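Local coordinates for ATP phosphoribosyltransferase regulatory subunit (Thermotoga maritima, PDB 1USY), which is probably required for the first step of histidine biosynthesis and may let histidine exert feedback control over ATP phosphoribosyltransferase, at residues P23-A28 with K72-D77; P27-A32 with N46-R51; Y91-E96 with I268-K273; E233-I238 with E255-G260. One frame throughout, in Å; residues are numbered along the deposited sequence.

Contact 1: P23-A28 with K72-D77; sequences PFFVPA and KVWYAD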
loop_
_atom_site.group_PDB
_atom_site.type_symbol
_atom_site.label_atom_id
_atom_site.label_comp_id
_atom_site.label_asym_id
_atom_site.label_seq_id
_atom_site.Cartn_x
_atom_site.Cartn_y
_atom_site.Cartn_z
ATOM N N PRO B 23 -3.120 -29.193 18.517
ATOM C CA PRO B 23 -2.770 -27.774 18.446
ATOM C C PRO B 23 -2.796 -27.248 17.012
ATOM O O PRO B 23 -2.541 -27.969 16.056
ATOM C CB PRO B 23 -1.367 -27.714 19.064
ATOM C CG PRO B 23 -0.908 -29.169 19.232
ATOM C CD PRO B 23 -1.942 -30.052 18.721
ATOM N N PHE B 24 -3.204 -26.006 16.848
ATOM C CA PHE B 24 -3.325 -25.436 15.511
ATOM C C PHE B 24 -2.719 -24.045 15.570
ATOM O O PHE B 24 -3.354 -23.138 16.071
ATOM C CB PHE B 24 -4.800 -25.385 15.101
ATOM C CG PHE B 24 -5.037 -24.716 13.792
ATOM C CD1 PHE B 24 -4.959 -25.433 12.616
ATOM C CD2 PHE B 24 -5.337 -23.361 13.725
ATOM C CE1 PHE B 24 -5.175 -24.802 11.371
ATOM C CE2 PHE B 24 -5.547 -22.721 12.512
ATOM C CZ PHE B 24 -5.475 -23.442 11.331
ATOM N N PHE B 25 -1.477 -23.902 15.101
ATOM C CA PHE B 25 -0.762 -22.616 15.094
ATOM C C PHE B 25 -0.358 -22.227 13.698
ATOM O O PHE B 25 0.373 -22.964 13.046
ATOM C CB PHE B 25 0.495 -22.681 15.950
ATOM C CG PHE B 25 0.229 -22.629 17.419
ATOM C CD1 PHE B 25 -0.265 -23.740 18.085
ATOM C CD2 PHE B 25 0.464 -21.463 18.134
ATOM C CE1 PHE B 25 -0.526 -23.706 19.470
ATOM C CE2 PHE B 25 0.209 -21.412 19.498
ATOM C CZ PHE B 25 -0.287 -22.576 20.177
ATOM N N VAL B 26 -0.828 -21.056 13.261
ATOM C CA VAL B 26 -0.561 -20.521 11.932
ATOM C C VAL B 26 -0.215 -19.031 11.941
ATOM O O VAL B 26 -0.549 -18.316 12.868
ATOM C CB VAL B 26 -1.761 -20.719 10.957
ATOM C CG1 VAL B 26 -2.067 -22.160 10.781
ATOM C CG2 VAL B 26 -2.997 -19.965 11.436
ATOM N N PRO B 27 0.494 -18.576 10.905
ATOM C CA PRO B 27 0.789 -17.158 10.725
ATOM C C PRO B 27 -0.420 -16.285 10.736
ATOM O O PRO B 27 -1.413 -16.652 10.143
ATOM C CB PRO B 27 1.398 -17.120 9.324
ATOM C CG PRO B 27 2.073 -18.413 9.201
ATOM C CD PRO B 27 1.149 -19.404 9.880
ATOM N N ALA B 28 -0.318 -15.125 11.382
ATOM C CA ALA B 28 -1.352 -14.096 11.359
ATOM C C ALA B 28 -1.710 -13.610 9.927
ATOM O O ALA B 28 -2.878 -13.387 9.609
ATOM C CB ALA B 28 -0.901 -12.921 12.221
ATOM N N LYS B 72 -10.131 -31.605 14.704
ATOM C CA LYS B 72 -10.403 -31.386 16.127
ATOM C C LYS B 72 -9.264 -30.600 16.726
ATOM O O LYS B 72 -8.346 -31.203 17.286
ATOM C CB LYS B 72 -10.522 -32.703 16.895
ATOM C CG LYS B 72 -11.609 -32.686 17.936
ATOM C CD LYS B 72 -11.615 -33.906 18.824
ATOM C CE LYS B 72 -12.848 -33.866 19.713
ATOM N NZ LYS B 72 -12.914 -34.973 20.720
ATOM N N VAL B 73 -9.320 -29.269 16.634
ATOM C CA VAL B 73 -8.171 -28.451 17.044
ATOM C C VAL B 73 -8.435 -27.503 18.193
ATOM O O VAL B 73 -9.575 -27.119 18.437
ATOM C CB VAL B 73 -7.606 -27.595 15.876
ATOM C CG1 VAL B 73 -7.058 -28.495 14.776
ATOM C CG2 VAL B 73 -8.649 -26.580 15.361
ATOM N N TRP B 74 -7.362 -27.139 18.893
ATOM C CA TRP B 74 -7.368 -26.005 19.814
ATOM C C TRP B 74 -6.343 -25.017 19.332
ATOM O O TRP B 74 -5.342 -25.399 18.712
ATOM C CB TRP B 74 -7.075 -26.430 21.264
ATOM C CG TRP B 74 -5.692 -26.850 21.493
ATOM C CD1 TRP B 74 -5.188 -28.112 21.378
ATOM C CD2 TRP B 74 -4.602 -26.025 21.886
ATOM N NE1 TRP B 74 -3.844 -28.127 21.679
ATOM C CE2 TRP B 74 -3.454 -26.857 21.991
ATOM C CE3 TRP B 74 -4.464 -24.665 22.162
ATOM C CZ2 TRP B 74 -2.188 -26.362 22.347
ATOM C CZ3 TRP B 74 -3.203 -24.173 22.497
ATOM C CH2 TRP B 74 -2.082 -25.014 22.584
ATOM N N TYR B 75 -6.588 -23.742 19.610
ATOM C CA TYR B 75 -5.648 -22.689 19.268
ATOM C C TYR B 75 -5.439 -21.722 20.436
ATOM O O TYR B 75 -6.163 -21.811 21.458
ATOM C CB TYR B 75 -6.102 -21.955 18.005
ATOM C CG TYR B 75 -7.495 -21.405 18.105
ATOM C CD1 TYR B 75 -7.738 -20.181 18.729
ATOM C CD2 TYR B 75 -8.587 -22.112 17.596
ATOM C CE1 TYR B 75 -9.019 -19.678 18.843
ATOM C CE2 TYR B 75 -9.886 -21.603 17.699
ATOM C CZ TYR B 75 -10.078 -20.381 18.326
ATOM O OH TYR B 75 -11.338 -19.841 18.441
ATOM N N ALA B 76 -4.451 -20.826 20.261
ATOM C CA ALA B 76 -4.023 -19.805 21.208
ATOM C C ALA B 76 -3.175 -18.756 20.494
ATOM O O ALA B 76 -1.927 -18.883 20.378
ATOM C CB ALA B 76 -3.198 -20.434 22.404
ATOM N N ASP B 77 -3.842 -17.713 20.019
ATOM C CA ASP B 77 -3.185 -16.629 19.319
ATOM C C ASP B 77 -4.035 -15.349 19.264
ATOM O O ASP B 77 -5.176 -15.274 19.757
ATOM C CB ASP B 77 -2.837 -17.081 17.907
ATOM C CG ASP B 77 -1.474 -16.553 17.424
ATOM O OD1 ASP B 77 -0.861 -17.266 16.614
ATOM O OD2 ASP B 77 -0.927 -15.471 17.767
#
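Pro23 and Trp74 pair where the short strand 22-23 runs parallel to strand 71-83 at one border of the mixed sheet of the class II synthetase fold. Helix 6-16, the short strand and the extended loop up to Pro27 probably correspond to motif 1, an element that commonly lies at the dimer interface of these enzymes. The indole of Trp74, its CG between the backbone N and the carbonyl carbon (chi1 71°), packs against the proline. Pro23 CA sits over one face of the five-membered ring, a CH-pi contact of 3.7 Å to its centroid, while Pro23 CB lies 3.6 Å from Trp74 CZ2. At the six-membered end Phe25 comes edge first: its CE1 is 3.7 Å from Trp74 CH2, the planes stand at 88°, and the pair forms an offset edge-to-face stack. The same phenyl ring also meets Ala76, Phe25 CZ lying 4.2 Å from Ala76 CB. Phe24 CB rests 3.7 Å from Val73 CB, and Val58 of helix 54-63 touches both side chains. Phe6 of a second subunit adds another edge-to-face partner to Trp74. A weak, bent hydrogen bond, Phe24 N to Trp74 O (2.9 Å, 127°), joins the two backbones here. Ser22 adds backbone bonds to Lys72 and Trp74, and aromatic and aliphatic surfaces make up most of the side-chain contact.

Contact 2: P27-A32 with N46-R51; sequences PALEKA and NLFSIR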
loop_
_atom_site.group_PDB
_atom_site.type_symbol
_atom_site.label_atom_id
_atom_site.label_comp_id
_atom_site.label_asym_id
_atom_site.label_seq_id
_atom_site.Cartn_x
_atom_site.Cartn_y
_atom_site.Cartn_z
ATOM N N PRO B 27 0.494 -18.576 10.905
ATOM C CA PRO B 27 0.789 -17.158 10.725
ATOM C C PRO B 27 -0.420 -16.285 10.736
ATOM O O PRO B 27 -1.413 -16.652 10.143
ATOM C CB PRO B 27 1.398 -17.120 9.324
ATOM C CG PRO B 27 2.073 -18.413 9.201
ATOM C CD PRO B 27 1.149 -19.404 9.880
ATOM N N ALA B 28 -0.318 -15.125 11.382
ATOM C CA ALA B 28 -1.352 -14.096 11.359
ATOM C C ALA B 28 -1.710 -13.610 9.927
ATOM O O ALA B 28 -2.878 -13.387 9.609
ATOM C CB ALA B 28 -0.901 -12.921 12.221
ATOM N N LEU B 29 -0.703 -13.429 9.092
ATOM C CA LEU B 29 -0.909 -12.991 7.722
ATOM C C LEU B 29 -1.037 -14.205 6.803
ATOM O O LEU B 29 -0.344 -15.192 6.994
ATOM C CB LEU B 29 0.257 -12.100 7.266
ATOM C CG LEU B 29 0.070 -10.623 7.596
ATOM C CD1 LEU B 29 1.198 -9.791 7.032
ATOM C CD2 LEU B 29 -1.256 -10.102 7.078
ATOM N N GLU B 30 -1.933 -14.124 5.826
ATOM C CA GLU B 30 -2.111 -15.169 4.822
ATOM C C GLU B 30 -2.358 -14.529 3.447
ATOM O O GLU B 30 -3.271 -13.722 3.284
ATOM C CB GLU B 30 -3.269 -16.089 5.214
ATOM C CG GLU B 30 -2.839 -17.260 6.096
ATOM C CD GLU B 30 -3.999 -18.041 6.693
ATOM O OE1 GLU B 30 -5.135 -17.932 6.179
ATOM O OE2 GLU B 30 -3.771 -18.767 7.684
ATOM N N LYS B 31 -1.502 -14.859 2.482
ATOM C CA LYS B 31 -1.590 -14.390 1.090
ATOM C C LYS B 31 -2.986 -14.569 0.508
ATOM O O LYS B 31 -3.491 -15.690 0.473
ATOM C CB LYS B 31 -0.602 -15.184 0.235
ATOM C CG LYS B 31 -0.097 -14.445 -0.981
ATOM C CD LYS B 31 1.104 -15.127 -1.565
ATOM C CE LYS B 31 1.289 -14.727 -2.996
ATOM N NZ LYS B 31 0.191 -13.826 -3.451
ATOM N N ALA B 32 -3.610 -13.472 0.073
ATOM C CA ALA B 32 -4.917 -13.515 -0.622
ATOM C C ALA B 32 -4.784 -13.249 -2.134
ATOM O O ALA B 32 -3.811 -12.640 -2.595
ATOM C CB ALA B 32 -5.916 -12.536 0.008
ATOM N N ASN B 46 2.153 -8.301 -2.916
ATOM C CA ASN B 46 1.323 -9.306 -2.258
ATOM C C ASN B 46 0.138 -8.644 -1.578
ATOM O O ASN B 46 0.274 -7.561 -1.019
ATOM C CB ASN B 46 2.115 -10.091 -1.187
ATOM C CG ASN B 46 3.335 -10.829 -1.748
ATOM O OD1 ASN B 46 3.222 -11.583 -2.723
ATOM N ND2 ASN B 46 4.511 -10.615 -1.127
ATOM N N LEU B 47 -1.026 -9.283 -1.626
ATOM C CA LEU B 47 -2.162 -8.865 -0.808
ATOM C C LEU B 47 -2.290 -9.848 0.317
ATOM O O LEU B 47 -2.048 -11.026 0.119
ATOM C CB LEU B 47 -3.446 -8.931 -1.593
ATOM C CG LEU B 47 -3.791 -7.697 -2.388
ATOM C CD1 LEU B 47 -4.849 -8.077 -3.387
ATOM C CD2 LEU B 47 -4.297 -6.637 -1.478
ATOM N N PHE B 48 -2.702 -9.387 1.489
ATOM C CA PHE B 48 -2.854 -10.306 2.609
ATOM C C PHE B 48 -4.186 -10.118 3.319
ATOM O O PHE B 48 -4.709 -9.013 3.368
ATOM C CB PHE B 48 -1.698 -10.135 3.621
ATOM C CG PHE B 48 -0.340 -10.583 3.108
ATOM C CD1 PHE B 48 0.596 -9.662 2.686
ATOM C CD2 PHE B 48 0.004 -11.930 3.082
ATOM C CE1 PHE B 48 1.868 -10.074 2.222
ATOM C CE2 PHE B 48 1.254 -12.343 2.621
ATOM C CZ PHE B 48 2.191 -11.409 2.204
ATOM N N SER B 49 -4.734 -11.207 3.850
ATOM C CA SER B 49 -5.751 -11.111 4.879
ATOM C C SER B 49 -5.066 -11.372 6.180
ATOM O O SER B 49 -4.052 -12.077 6.228
ATOM C CB SER B 49 -6.883 -12.125 4.702
ATOM O OG SER B 49 -6.435 -13.256 3.989
ATOM N N ILE B 50 -5.625 -10.773 7.229
ATOM C CA ILE B 50 -5.143 -10.934 8.591
ATOM C C ILE B 50 -6.224 -11.653 9.367
ATOM O O ILE B 50 -7.413 -11.444 9.118
ATOM C CB ILE B 50 -4.796 -9.582 9.219
ATOM C CG1 ILE B 50 -3.877 -9.786 10.420
ATOM C CG2 ILE B 50 -6.053 -8.846 9.625
ATOM C CD1 ILE B 50 -3.219 -8.530 10.950
ATOM N N ARG B 51 -5.797 -12.516 10.291
ATOM C CA ARG B 51 -6.680 -13.460 10.958
ATOM C C ARG B 51 -7.737 -12.696 11.764
ATOM O O ARG B 51 -7.417 -12.017 12.731
ATOM C CB ARG B 51 -5.839 -14.398 11.828
ATOM C CG ARG B 51 -6.605 -15.363 12.709
ATOM C CD ARG B 51 -5.791 -15.943 13.873
ATOM N NE ARG B 51 -4.481 -16.413 13.437
ATOM C CZ ARG B 51 -3.337 -16.144 14.055
ATOM N NH1 ARG B 51 -3.316 -15.430 15.164
ATOM N NH2 ARG B 51 -2.196 -16.595 13.574
#
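Leu29 and Phe48 both carry CG beside the backbone N and anti to the carbonyl carbon (chi1 -88° and -68°), and their side chains meet at about a right angle. Leu29 CD2 touches Phe48 CB at 3.5 Å, while CD1 stands over one face of the ring, toward its rim. The ring edge is turned to the neighbouring backbone, and Phe48 CD2 lies 3.3 Å from Lys31 N. Beyond them, the backbones exchange a reciprocal pair of bonds: Glu30 N reaches Ser49 O at 3.0 Å, and Ser49 N returns to Glu30 O at 3.0 Å. Ser49 OG adds a weak bond to that same oxygen. At the far end Arg51 N donates to Ala28 O (3.1 Å), and the arginine folds back until CZ is 3.9 Å from Ala28 CA, which lies over a guanidinium face. Arg51 NH1 is engaged by Phe78 O, and Glu30 OE2 by His61 NE2. Leu29 also packs on Ile50 of a second subunit, and Ile50 on that subunit's Leu29. The arrangement is an antiparallel pairing of strands 29-32 and 47-50, which strand 40-42 completes as a small three-stranded sheet where this subunit packs on a second one.

Contact 3: Y91-E96 with I268-K273; sequences YQLGLE and IFLEGK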
loop_
_atom_site.group_PDB
_atom_site.type_symbol
_atom_site.label_atom_id
_atom_site.label_comp_id
_atom_site.label_asym_id
_atom_site.label_seq_id
_atom_site.Cartn_x
_atom_site.Cartn_y
_atom_site.Cartn_z
ATOM N N TYR B 91 -6.112 -11.540 22.352
ATOM C CA TYR B 91 -5.500 -12.865 22.453
ATOM C C TYR B 91 -6.564 -13.902 22.825
ATOM O O TYR B 91 -7.239 -13.782 23.855
ATOM C CB TYR B 91 -4.407 -12.859 23.524
ATOM C CG TYR B 91 -3.549 -14.123 23.483
ATOM C CD1 TYR B 91 -2.352 -14.143 22.747
ATOM C CD2 TYR B 91 -3.959 -15.268 24.179
ATOM C CE1 TYR B 91 -1.568 -15.309 22.710
ATOM C CE2 TYR B 91 -3.176 -16.432 24.142
ATOM C CZ TYR B 91 -1.983 -16.453 23.410
ATOM O OH TYR B 91 -1.227 -17.584 23.384
ATOM N N GLN B 92 -6.744 -14.920 21.979
ATOM C CA GLN B 92 -7.846 -15.872 22.146
ATOM C C GLN B 92 -7.430 -17.315 22.381
ATOM O O GLN B 92 -6.433 -17.800 21.809
ATOM C CB GLN B 92 -8.736 -15.856 20.913
ATOM C CG GLN B 92 -9.830 -14.830 20.981
ATOM C CD GLN B 92 -10.747 -14.893 19.777
ATOM O OE1 GLN B 92 -11.056 -15.984 19.281
ATOM N NE2 GLN B 92 -11.160 -13.729 19.288
ATOM N N LEU B 93 -8.209 -18.003 23.202
ATOM C CA LEU B 93 -8.077 -19.445 23.334
ATOM C C LEU B 93 -9.295 -20.072 22.714
ATOM O O LEU B 93 -10.380 -19.615 22.955
ATOM C CB LEU B 93 -7.972 -19.873 24.800
ATOM C CG LEU B 93 -6.802 -19.282 25.575
ATOM C CD1 LEU B 93 -6.636 -19.895 26.999
ATOM C CD2 LEU B 93 -5.514 -19.427 24.792
ATOM N N GLY B 94 -9.139 -21.125 21.921
ATOM C CA GLY B 94 -10.311 -21.746 21.332
ATOM C C GLY B 94 -10.261 -23.159 20.807
ATOM O O GLY B 94 -9.209 -23.795 20.711
ATOM N N LEU B 95 -11.441 -23.664 20.487
ATOM C CA LEU B 95 -11.592 -25.029 20.016
ATOM C C LEU B 95 -12.397 -24.978 18.747
ATOM O O LEU B 95 -13.105 -24.017 18.472
ATOM C CB LEU B 95 -12.305 -25.912 21.033
ATOM C CG LEU B 95 -11.878 -25.844 22.492
ATOM C CD1 LEU B 95 -12.917 -26.525 23.434
ATOM C CD2 LEU B 95 -10.483 -26.444 22.651
ATOM N N GLU B 96 -12.290 -26.046 17.980
ATOM C CA GLU B 96 -12.972 -26.180 16.721
ATOM C C GLU B 96 -13.079 -27.689 16.430
ATOM O O GLU B 96 -12.058 -28.372 16.333
ATOM C CB GLU B 96 -12.137 -25.450 15.682
ATOM C CG GLU B 96 -12.922 -24.648 14.677
ATOM C CD GLU B 96 -13.828 -23.612 15.301
ATOM O OE1 GLU B 96 -15.048 -23.823 15.222
ATOM O OE2 GLU B 96 -13.342 -22.575 15.823
ATOM N N ILE B 268 -12.212 -18.207 23.954
ATOM C CA ILE B 268 -12.113 -17.396 25.131
ATOM C C ILE B 268 -11.248 -16.173 24.881
ATOM O O ILE B 268 -10.198 -16.264 24.213
ATOM C CB ILE B 268 -11.520 -18.178 26.264
ATOM C CG1 ILE B 268 -12.478 -19.239 26.755
ATOM C CG2 ILE B 268 -11.117 -17.228 27.413
ATOM C CD1 ILE B 268 -11.781 -20.315 27.474
ATOM N N PHE B 269 -11.674 -15.048 25.460
ATOM C CA PHE B 269 -10.911 -13.797 25.446
ATOM C C PHE B 269 -10.101 -13.504 26.727
ATOM O O PHE B 269 -10.677 -13.187 27.772
ATOM C CB PHE B 269 -11.852 -12.641 25.111
ATOM C CG PHE B 269 -12.926 -12.996 24.095
ATOM C CD1 PHE B 269 -12.599 -13.240 22.758
ATOM C CD2 PHE B 269 -14.281 -13.077 24.484
ATOM C CE1 PHE B 269 -13.594 -13.569 21.789
ATOM C CE2 PHE B 269 -15.302 -13.399 23.551
ATOM C CZ PHE B 269 -14.939 -13.656 22.176
ATOM N N LEU B 270 -8.777 -13.652 26.688
ATOM C CA LEU B 270 -7.979 -13.103 27.778
ATOM C C LEU B 270 -7.677 -11.687 27.332
ATOM O O LEU B 270 -7.621 -10.765 28.124
ATOM C CB LEU B 270 -6.660 -13.855 27.942
ATOM C CG LEU B 270 -6.482 -15.365 28.002
ATOM C CD1 LEU B 270 -5.012 -15.542 28.210
ATOM C CD2 LEU B 270 -7.281 -16.060 29.144
ATOM N N GLU B 271 -7.426 -11.572 26.025
ATOM C CA GLU B 271 -7.467 -10.336 25.231
ATOM C C GLU B 271 -6.491 -9.232 25.615
ATOM O O GLU B 271 -5.576 -9.457 26.422
ATOM C CB GLU B 271 -8.909 -9.804 25.147
ATOM C CG GLU B 271 -9.773 -10.621 24.217
ATOM C CD GLU B 271 -10.755 -9.785 23.426
ATOM O OE1 GLU B 271 -11.037 -10.142 22.246
ATOM O OE2 GLU B 271 -11.256 -8.778 23.979
ATOM N N GLY B 272 -6.690 -8.053 25.014
ATOM C CA GLY B 272 -5.883 -6.887 25.310
ATOM C C GLY B 272 -5.209 -6.383 24.066
ATOM O O GLY B 272 -5.781 -6.466 22.993
ATOM N N LYS B 273 -4.021 -5.809 24.237
ATOM C CA LYS B 273 -3.062 -5.473 23.157
ATOM C C LYS B 273 -3.497 -4.548 21.990
ATOM O O LYS B 273 -4.589 -4.669 21.443
ATOM C CB LYS B 273 -2.356 -6.746 22.663
ATOM C CG LYS B 273 -1.840 -7.657 23.821
ATOM C CD LYS B 273 -0.532 -7.160 24.445
ATOM C CE LYS B 273 -0.699 -6.824 25.923
ATOM N NZ LYS B 273 -0.420 -5.378 26.211
#
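Ile268 and Leu93 form an antiparallel hydrogen-bonded pair where strand 262-269 joins strand 86-98 in the central sheet of the class II synthetase fold. By family, strands 71-83 and 86-98 probably form the motif 2 hairpin, and strand 262-269 probably matches the motif 3 strand. Leu93 N donates to Ile268 O at 2.8 Å, Ile268 N answers to Leu93 O, and the two CB atoms face each other on the side covered by helix 103-120. Phe269 follows on the other face of the sheet, beside Gln92. The two side chains point the same way, the amide plane nearly perpendicular to the ring (86°), and Gln92 NE2 lies in the ring plane at the edge, 3.5 Å from Phe269 CE1. Gln92 OE1 is held by Ser267 OG, which fixes the turn of the amide. An alanine in place of Gln92 would probably leave this edge of Phe269 without its neighbour and Ser267 OG without that acceptor. Leu270 returns to the Leu93 side beside Tyr91, whose CG is anti to its backbone N (chi1 -169°); Leu270 CD1 is 4.2 Å from Tyr91 CD2. Leu270 N donates to Tyr91 O at 3.2 Å. Glu271 turns its N-H to the same carbonyl, a two-to-one pattern resembling a beta bulge: Glu271 N meets Tyr91 O in the carbonyl plane, on a lone pair, at 3.1 Å and 154°.

Contact 4: E233-I238 with E255-G260; sequences EYCGLI and EYTVNG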
loop_
_atom_site.group_PDB
_atom_site.type_symbol
_atom_site.label_atom_id
_atom_site.label_comp_id
_atom_site.label_asym_id
_atom_site.label_seq_id
_atom_site.Cartn_x
_atom_site.Cartn_y
_atom_site.Cartn_z
ATOM N N GLU B 233 -24.680 -16.315 10.839
ATOM C CA GLU B 233 -23.343 -16.811 11.142
ATOM C C GLU B 233 -23.296 -18.119 11.940
ATOM O O GLU B 233 -22.304 -18.843 11.901
ATOM C CB GLU B 233 -22.496 -15.723 11.819
ATOM C CG GLU B 233 -22.848 -15.377 13.255
ATOM C CD GLU B 233 -22.554 -13.912 13.642
ATOM O OE1 GLU B 233 -22.837 -13.542 14.811
ATOM O OE2 GLU B 233 -22.062 -13.115 12.800
ATOM N N TYR B 234 -24.361 -18.417 12.661
ATOM C CA TYR B 234 -24.404 -19.630 13.462
ATOM C C TYR B 234 -25.623 -20.463 13.063
ATOM O O TYR B 234 -26.522 -19.964 12.386
ATOM C CB TYR B 234 -24.468 -19.286 14.945
ATOM C CG TYR B 234 -23.153 -19.018 15.607
ATOM C CD1 TYR B 234 -22.275 -20.063 15.902
ATOM C CD2 TYR B 234 -22.796 -17.713 15.985
ATOM C CE1 TYR B 234 -21.055 -19.820 16.519
ATOM C CE2 TYR B 234 -21.579 -17.450 16.618
ATOM C CZ TYR B 234 -20.709 -18.512 16.884
ATOM O OH TYR B 234 -19.505 -18.280 17.525
ATOM N N CYS B 235 -25.626 -21.733 13.456
ATOM C CA CYS B 235 -26.723 -22.631 13.103
ATOM C C CYS B 235 -26.937 -23.770 14.118
ATOM O O CYS B 235 -26.406 -24.881 13.986
ATOM C CB CYS B 235 -26.516 -23.196 11.717
ATOM S SG CYS B 235 -28.078 -23.816 11.125
ATOM N N GLY B 236 -27.726 -23.474 15.139
ATOM C CA GLY B 236 -27.916 -24.393 16.248
ATOM C C GLY B 236 -27.592 -23.652 17.513
ATOM O O GLY B 236 -27.758 -22.423 17.564
ATOM N N LEU B 237 -27.131 -24.356 18.541
ATOM C CA LEU B 237 -26.945 -23.650 19.789
ATOM C C LEU B 237 -25.743 -22.720 19.885
ATOM O O LEU B 237 -24.701 -22.940 19.318
ATOM C CB LEU B 237 -27.172 -24.505 21.040
ATOM C CG LEU B 237 -26.392 -25.762 21.294
ATOM C CD1 LEU B 237 -25.938 -25.755 22.769
ATOM C CD2 LEU B 237 -27.244 -26.992 20.966
ATOM N N ILE B 238 -25.944 -21.658 20.636
ATOM C CA ILE B 238 -25.024 -20.557 20.714
ATOM C C ILE B 238 -24.781 -20.280 22.201
ATOM O O ILE B 238 -25.666 -20.463 23.030
ATOM C CB ILE B 238 -25.710 -19.368 19.975
ATOM C CG1 ILE B 238 -25.352 -19.440 18.490
ATOM C CG2 ILE B 238 -25.411 -18.013 20.599
ATOM C CD1 ILE B 238 -26.556 -19.492 17.608
ATOM N N GLU B 255 -22.709 -23.720 17.477
ATOM C CA GLU B 255 -22.857 -24.582 16.316
ATOM C C GLU B 255 -23.033 -23.750 15.038
ATOM O O GLU B 255 -23.655 -22.678 15.054
ATOM C CB GLU B 255 -24.045 -25.503 16.521
ATOM C CG GLU B 255 -23.820 -26.518 17.634
ATOM C CD GLU B 255 -25.050 -27.380 17.955
ATOM O OE1 GLU B 255 -24.871 -28.469 18.531
ATOM O OE2 GLU B 255 -26.194 -26.971 17.669
ATOM N N TYR B 256 -22.484 -24.261 13.933
ATOM C CA TYR B 256 -22.529 -23.586 12.637
ATOM C C TYR B 256 -22.529 -24.591 11.513
ATOM O O TYR B 256 -22.117 -25.742 11.684
ATOM C CB TYR B 256 -21.336 -22.647 12.461
ATOM C CG TYR B 256 -19.993 -23.308 12.710
ATOM C CD1 TYR B 256 -19.275 -23.881 11.656
ATOM C CD2 TYR B 256 -19.440 -23.369 14.002
ATOM C CE1 TYR B 256 -18.038 -24.495 11.875
ATOM C CE2 TYR B 256 -18.206 -23.994 14.229
ATOM C CZ TYR B 256 -17.513 -24.551 13.147
ATOM O OH TYR B 256 -16.295 -25.147 13.317
ATOM N N THR B 257 -22.980 -24.126 10.352
ATOM C CA THR B 257 -22.964 -24.897 9.111
ATOM C C THR B 257 -22.166 -24.174 8.019
ATOM O O THR B 257 -22.404 -22.988 7.753
ATOM C CB THR B 257 -24.409 -25.127 8.648
ATOM O OG1 THR B 257 -25.072 -25.932 9.620
ATOM C CG2 THR B 257 -24.456 -25.994 7.415
ATOM N N VAL B 258 -21.222 -24.874 7.387
ATOM C CA VAL B 258 -20.564 -24.337 6.177
ATOM C C VAL B 258 -20.698 -25.327 5.040
ATOM O O VAL B 258 -19.912 -26.265 4.922
ATOM C CB VAL B 258 -19.050 -23.942 6.368
ATOM C CG1 VAL B 258 -18.555 -23.090 5.184
ATOM C CG2 VAL B 258 -18.809 -23.207 7.690
ATOM N N ASN B 259 -21.704 -25.098 4.199
ATOM C CA ASN B 259 -22.023 -25.981 3.070
ATOM C C ASN B 259 -22.234 -27.460 3.445
ATOM O O ASN B 259 -21.348 -28.298 3.221
ATOM C CB ASN B 259 -20.950 -25.844 1.976
ATOM C CG ASN B 259 -20.793 -24.414 1.495
ATOM O OD1 ASN B 259 -21.550 -23.943 0.632
ATOM N ND2 ASN B 259 -19.825 -23.709 2.062
ATOM N N GLY B 260 -23.402 -27.767 4.015
ATOM C CA GLY B 260 -23.753 -29.123 4.431
ATOM C C GLY B 260 -22.793 -29.713 5.454
ATOM O O GLY B 260 -22.817 -30.924 5.741
HETATM O O HOH W 1 -23.648 -21.287 10.469
#
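Glu255 holds Leu237 through both backbone and side chain at the open end of the beta hairpin of strands 237-243 and 248-257, which lies within the mixed sheet. Its N donates to Leu237 O at 2.8 Å, and its extended side chain brings OE2 within 2.9 Å of Leu237 N, which approaches from above the carboxylate plane. Leu237 CG lies between the backbone N and the carbonyl carbon (chi1 58°), near the carboxylate, and Leu237 CD2 is 3.5 Å from Glu255 OE2. Gly236 CA lies beside the same OE2, at backbone angles that by themselves favour glycine. The carbonyl O of Glu255 takes an almost straight bond from Cys235 N (2.7 Å, 175°). Tyr234 presents a ring edge to the same oxygen, with CD1 3.1 Å away. Cys235 CB lies 3.7 Å from Thr257 OG1. In the next shell Ser106 OG binds Glu255 OE1, so each carboxylate oxygen has a hydrogen-bond partner of its own, and Arg100 makes a long, weak ion pair with OE1. An alanine in place of Glu255 would probably leave Leu237 N and Ser106 OG without this acceptor and open a gap beside Leu237 CD2. Tyr256 reaches away to Glu96 through its OH. A water then bridges the segments, accepting from Thr257 N at 2.9 Å and donating weakly to Glu233 O at 3.1 Å.

Overall arrangement
From the N terminus, contact 1 closes the loop from strand 22-23 to strand 71-83. Contact 2 starts from the same stretch, sharing Pro27 and Ala28, and ends within that loop, folding 27-32 and 46-51 into the small outlying sheet. A long, weak Arg51-Asp77 ion pair runs between the two contacts. Strand 71-83 next turns back as strand 86-98, linking contact 1 to contact 3, which closes the longest loop, 91 to 273. Contact 4 falls wholly inside that span, and Glu96 OE1 bonds Tyr256 OH between the two. Contacts 1, 3 and 4 thus follow the mixed sheet from its border inward, while contacts 1 to 3 also touch a second subunit.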